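PDB 7DH8: transcriptional regulator fur family from Xanthomonas campestris pv. campestris, which probably represses transcription of zinc-uptake genes by binding their regulatory DNA when loaded with zinc, as a zinc-sensing member of the Fur family. Local coordinates for residues Asp88-Ala92 with Asn93-His97; Arg46-Val49 with Leu50-Ala54. All coordinates share one frame; numbering follows the deposited sequence.

Interaction 1: Asp88-Ala92 with Asn93-His97; sequences DFLMA and NGFVH. With ZN (zinc ion), chain B.
Asn93 turns its CG beside its own backbone N (chi1 -66°), and this folds the amide back over the last turn of the helix toward Phe89. With its CG anti to the backbone N (chi1 163°), the Phe89 ring stands beside that amide, the two planes 51° apart. Asn93 ND2 then does two things. It gives a hydrogen bond to Phe89 O at 2.8 Å, and it sits 3.2 Å above the plane of the Phe89 ring, nearer the ring atoms CD1 and CE1 than the ring centre. Phe89 O also accepts from the backbone Asn93 N at 3.2 Å. The two donors come from opposite faces of the carbonyl plane.

The C-terminal end of helix 80-92 closes in a Schellman motif, with Gly94, at positive phi, as the C-prime residue. Phe95 N bonds to Leu90 O at 2.9 Å, and Gly94 N bonds to Met91 O at 3.0 Å. The reversal lays Val96 against the helix. Val96 CG2 meets Leu90 CB at 3.8 Å, and the other branch, CG1, meets Met91 CG. Helix 44-56 packs on this side too, through Ile53 on Val96. The chain leaves as strand 96-99, which pairs with strand 104-107.

His97, in that strand, binds the zinc ion through NE2 at 2.0 Å. Cys108, His116 and Glu131 complete the site. The chemistry implies a closed helix end whose last carbonyls are satisfied: Phe89 O twice by Asn93, Leu90 O and Met91 O by the Schellman bonds, with an apolar seam alongside. The covalent path from this cap to the metal ligand is short, so zinc binding at His97 could be felt at this helix end.

Interaction 2: Arg46-Val49 with Leu50-Ala54; sequences RANV and LRLIA
Helix 44-56, one of the helices of the N-terminal part that in Fur proteins forms the winged-helix DNA-binding domain, carries this contact along two successive turns. Its backbone runs in regular i to i+4 bonds, among them Arg51 N to Ala47 O at 2.7 Å and Ile53 N to Val49 O at 3.0 Å. On one flank Val49 and Ile53 run alongside each other in the same direction, with Val49 CG1 3.9 Å from Ile53 CD1. Leu65 and Val69 of helix 62-69 pack on Val49, while Leu87 of helix 80-92 packs on Ile53.

Another flank carries Arg51 and Asn48. Arg51 starts out extended, with CG anti to the backbone N (chi1 -176°), then bends at chi3 (-30°). The bend brings one face of the guanidinium over Ala47 O, 3.9 Å from the plane. Asn48 OD1 lies at the guanidinium edge, 4.0 Å from Arg51 NE.

The apolar branches of Val49 and Ile53 thus fasten the helix to its neighbours, whereas Arg51 and Asn48 meet through loose polar proximity, which should restrain their rotation only weakly.

Interactions 1 and 2 lie on separate helices that pack together, with centres about 11 Å apart. Leu90 joins them: its CD1 is 3.7 Å from Val49 CG1 and 3.8 Å from Leu50 N. Beside it, Arg46 makes a cation-pi contact with the Phe89 ring, Arg46 NE lying 3.2 Å from Phe89 CG. The Phe89 ring is held between Arg46 NE on one face and Asn93 ND2 on the other. Only interaction 1 supplies a zinc ligand. Interaction 2 is further off, the side chain of Leu50 being about 10 Å from a bound zinc ion. Residues 88-97 thus connect helix 44-56 with the metal site.

Interaction 1: Asp88-Ala92 with Asn93-His97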
loop_
_atom_site.group_PDB
_atom_site.type_symbol
_atom_site.label_atom_id
_atom_site.label_comp_id
_atom_site.label_asym_id
_atom_site.label_seq_id
_atom_site.Cartn_x
_atom_site.Cartn_y
_atom_site.Cartn_z
ATOM N N ASP A 88 -8.773 -6.858 -14.585
ATOM C CA ASP A 88 -7.927 -7.922 -14.024
ATOM C C ASP A 88 -6.855 -8.381 -15.019
ATOM O O ASP A 88 -5.703 -8.596 -14.641
ATOM C CB ASP A 88 -8.764 -9.134 -13.635
ATOM C CG ASP A 88 -9.679 -8.877 -12.434
ATOM O OD1 ASP A 88 -9.341 -8.076 -11.546
ATOM O OD2 ASP A 88 -10.742 -9.523 -12.376
ATOM N N PHE A 89 -7.239 -8.582 -16.283
ATOM C CA PHE A 89 -6.287 -9.003 -17.299
ATOM C C PHE A 89 -5.154 -7.998 -17.415
ATOM O O PHE A 89 -3.974 -8.366 -17.378
ATOM C CB PHE A 89 -7.007 -9.183 -18.635
ATOM C CG PHE A 89 -6.092 -9.224 -19.812
ATOM C CD1 PHE A 89 -5.531 -10.416 -20.220
ATOM C CD2 PHE A 89 -5.780 -8.063 -20.511
ATOM C CE1 PHE A 89 -4.681 -10.455 -21.293
ATOM C CE2 PHE A 89 -4.929 -8.092 -21.589
ATOM C CZ PHE A 89 -4.382 -9.292 -21.987
ATOM N N LEU A 90 -5.502 -6.710 -17.532
ATOM C CA LEU A 90 -4.496 -5.661 -17.592
ATOM C C LEU A 90 -3.551 -5.722 -16.393
ATOM O O LEU A 90 -2.335 -5.564 -16.538
ATOM C CB LEU A 90 -5.188 -4.296 -17.690
ATOM C CG LEU A 90 -6.016 -4.166 -18.973
ATOM C CD1 LEU A 90 -6.792 -2.846 -19.005
ATOM C CD2 LEU A 90 -5.111 -4.286 -20.204
ATOM N N MET A 91 -4.075 -6.006 -15.206
ATOM C CA MET A 91 -3.212 -5.987 -14.031
ATOM C C MET A 91 -2.306 -7.216 -13.978
ATOM O O MET A 91 -1.120 -7.112 -13.618
ATOM C CB MET A 91 -4.070 -5.900 -12.773
ATOM C CG MET A 91 -4.573 -4.471 -12.441
ATOM S SD MET A 91 -5.502 -4.570 -10.903
ATOM C CE MET A 91 -6.711 -5.810 -11.299
ATOM N N ALA A 92 -2.844 -8.389 -14.310
ATOM C CA ALA A 92 -2.055 -9.605 -14.141
ATOM C C ALA A 92 -0.870 -9.611 -15.097
ATOM O O ALA A 92 0.204 -10.141 -14.766
ATOM C CB ALA A 92 -2.943 -10.837 -14.337
ATOM N N ASN A 93 -1.033 -8.960 -16.247
ATOM C CA ASN A 93 -0.014 -8.824 -17.277
ATOM C C ASN A 93 0.813 -7.552 -17.152
ATOM O O ASN A 93 1.603 -7.241 -18.056
ATOM C CB ASN A 93 -0.691 -8.888 -18.638
ATOM C CG ASN A 93 -1.292 -10.249 -18.900
ATOM O OD1 ASN A 93 -0.565 -11.204 -19.171
ATOM N ND2 ASN A 93 -2.610 -10.364 -18.766
ATOM N N GLY A 94 0.630 -6.793 -16.082
ATOM C CA GLY A 94 1.476 -5.652 -15.810
ATOM C C GLY A 94 1.269 -4.442 -16.690
ATOM O O GLY A 94 2.156 -3.580 -16.727
ATOM N N PHE A 95 0.137 -4.333 -17.388
ATOM C CA PHE A 95 -0.153 -3.124 -18.154
ATOM C C PHE A 95 -0.802 -2.019 -17.324
ATOM O O PHE A 95 -0.831 -0.875 -17.767
ATOM C CB PHE A 95 -1.049 -3.461 -19.353
ATOM C CG PHE A 95 -0.470 -4.533 -20.242
ATOM C CD1 PHE A 95 0.754 -4.327 -20.898
ATOM C CD2 PHE A 95 -1.120 -5.746 -20.417
ATOM C CE1 PHE A 95 1.292 -5.297 -21.716
ATOM C CE2 PHE A 95 -0.580 -6.719 -21.241
ATOM C CZ PHE A 95 0.627 -6.500 -21.885
ATOM N N VAL A 96 -1.341 -2.345 -16.157
ATOM C CA VAL A 96 -2.031 -1.392 -15.287
ATOM C C VAL A 96 -1.578 -1.725 -13.886
ATOM O O VAL A 96 -1.391 -2.900 -13.561
ATOM C CB VAL A 96 -3.558 -1.523 -15.419
ATOM C CG1 VAL A 96 -4.294 -1.033 -14.119
ATOM C CG2 VAL A 96 -4.065 -0.808 -16.706
ATOM N N HIS A 97 -1.339 -0.711 -13.067
ATOM C CA HIS A 97 -0.965 -0.938 -11.693
ATOM C C HIS A 97 -2.106 -0.479 -10.817
ATOM O O HIS A 97 -2.679 0.582 -11.058
ATOM C CB HIS A 97 0.311 -0.169 -11.288
ATOM C CG HIS A 97 1.530 -0.579 -12.057
ATOM N ND1 HIS A 97 2.263 -1.700 -11.730
ATOM C CD2 HIS A 97 2.157 -0.016 -13.118
ATOM C CE1 HIS A 97 3.275 -1.825 -12.575
ATOM N NE2 HIS A 97 3.252 -0.796 -13.407
HETATM ZN ZN ZN B . 4.785 -0.475 -14.675
#

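Interaction 2: Arg46-Val49 with Leu50-Ala54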
loop_
_atom_site.group_PDB
_atom_site.type_symbol
_atom_site.label_atom_id
_atom_site.label_comp_id
_atom_site.label_asym_id
_atom_site.label_seq_id
_atom_site.Cartn_x
_atom_site.Cartn_y
_atom_site.Cartn_z
ATOM N N ARG A 46 -10.680 -4.717 -23.502
ATOM C CA ARG A 46 -9.433 -4.473 -22.786
ATOM C C ARG A 46 -8.714 -3.241 -23.321
ATOM O O ARG A 46 -8.006 -2.549 -22.568
ATOM C CB ARG A 46 -8.517 -5.689 -22.903
ATOM C CG ARG A 46 -8.996 -6.891 -22.168
ATOM C CD ARG A 46 -8.434 -8.128 -22.842
ATOM N NE ARG A 46 -8.485 -9.274 -21.954
ATOM C CZ ARG A 46 -8.374 -10.529 -22.365
ATOM N NH1 ARG A 46 -8.185 -10.783 -23.652
ATOM N NH2 ARG A 46 -8.445 -11.525 -21.493
ATOM N N ALA A 47 -8.849 -2.982 -24.624
ATOM C CA ALA A 47 -8.177 -1.849 -25.235
ATOM C C ALA A 47 -8.831 -0.540 -24.812
ATOM O O ALA A 47 -8.135 0.457 -24.540
ATOM C CB ALA A 47 -8.196 -1.996 -26.760
ATOM N N ASN A 48 -10.169 -0.530 -24.741
ATOM C CA ASN A 48 -10.876 0.670 -24.316
ATOM C C ASN A 48 -10.676 0.936 -22.834
ATOM O O ASN A 48 -10.618 2.099 -22.420
ATOM C CB ASN A 48 -12.371 0.560 -24.637
ATOM C CG ASN A 48 -13.094 1.889 -24.481
ATOM O OD1 ASN A 48 -12.586 2.941 -24.896
ATOM N ND2 ASN A 48 -14.288 1.854 -23.888
ATOM N N VAL A 49 -10.581 -0.110 -22.014
ATOM C CA VAL A 49 -10.279 0.115 -20.610
ATOM C C VAL A 49 -8.865 0.657 -20.472
ATOM O O VAL A 49 -8.631 1.666 -19.803
ATOM C CB VAL A 49 -10.488 -1.171 -19.794
ATOM C CG1 VAL A 49 -9.938 -1.008 -18.387
ATOM C CG2 VAL A 49 -11.968 -1.435 -19.679
ATOM N N LEU A 50 -7.912 0.020 -21.161
ATOM C CA LEU A 50 -6.525 0.452 -21.102
ATOM C C LEU A 50 -6.402 1.874 -21.596
ATOM O O LEU A 50 -5.766 2.714 -20.948
ATOM C CB LEU A 50 -5.643 -0.484 -21.942
ATOM C CG LEU A 50 -4.198 -0.000 -22.105
ATOM C CD1 LEU A 50 -3.492 0.044 -20.748
ATOM C CD2 LEU A 50 -3.424 -0.861 -23.090
ATOM N N ARG A 51 -7.046 2.168 -22.740
ATOM C CA ARG A 51 -6.996 3.510 -23.314
ATOM C C ARG A 51 -7.549 4.550 -22.347
ATOM O O ARG A 51 -6.946 5.618 -22.159
ATOM C CB ARG A 51 -7.762 3.546 -24.638
ATOM C CG ARG A 51 -7.677 4.885 -25.366
ATOM C CD ARG A 51 -8.794 5.058 -26.414
ATOM N NE ARG A 51 -9.226 3.781 -26.987
ATOM C CZ ARG A 51 -8.497 3.028 -27.814
ATOM N NH1 ARG A 51 -7.282 3.412 -28.201
ATOM N NH2 ARG A 51 -8.997 1.879 -28.257
ATOM N N LEU A 52 -8.718 4.275 -21.747
ATOM C CA LEU A 52 -9.292 5.205 -20.781
ATOM C C LEU A 52 -8.343 5.457 -19.612
ATOM O O LEU A 52 -8.169 6.604 -19.178
ATOM C CB LEU A 52 -10.634 4.671 -20.266
ATOM C CG LEU A 52 -11.819 4.754 -21.269
ATOM C CD1 LEU A 52 -13.077 4.052 -20.697
ATOM C CD2 LEU A 52 -12.107 6.192 -21.705
ATOM N N ILE A 53 -7.737 4.403 -19.061
ATOM C CA ILE A 53 -6.865 4.631 -17.902
ATOM C C ILE A 53 -5.638 5.442 -18.325
ATOM O O ILE A 53 -5.269 6.419 -17.671
ATOM C CB ILE A 53 -6.490 3.294 -17.224
ATOM C CG1 ILE A 53 -7.717 2.611 -16.621
ATOM C CG2 ILE A 53 -5.335 3.458 -16.144
ATOM C CD1 ILE A 53 -7.473 1.176 -16.214
ATOM N N ALA A 54 -5.048 5.095 -19.469
ATOM C CA ALA A 54 -3.858 5.789 -19.956
ATOM C C ALA A 54 -4.118 7.274 -20.229
ATOM O O ALA A 54 -3.217 8.099 -20.057
ATOM C CB ALA A 54 -3.338 5.096 -21.218
#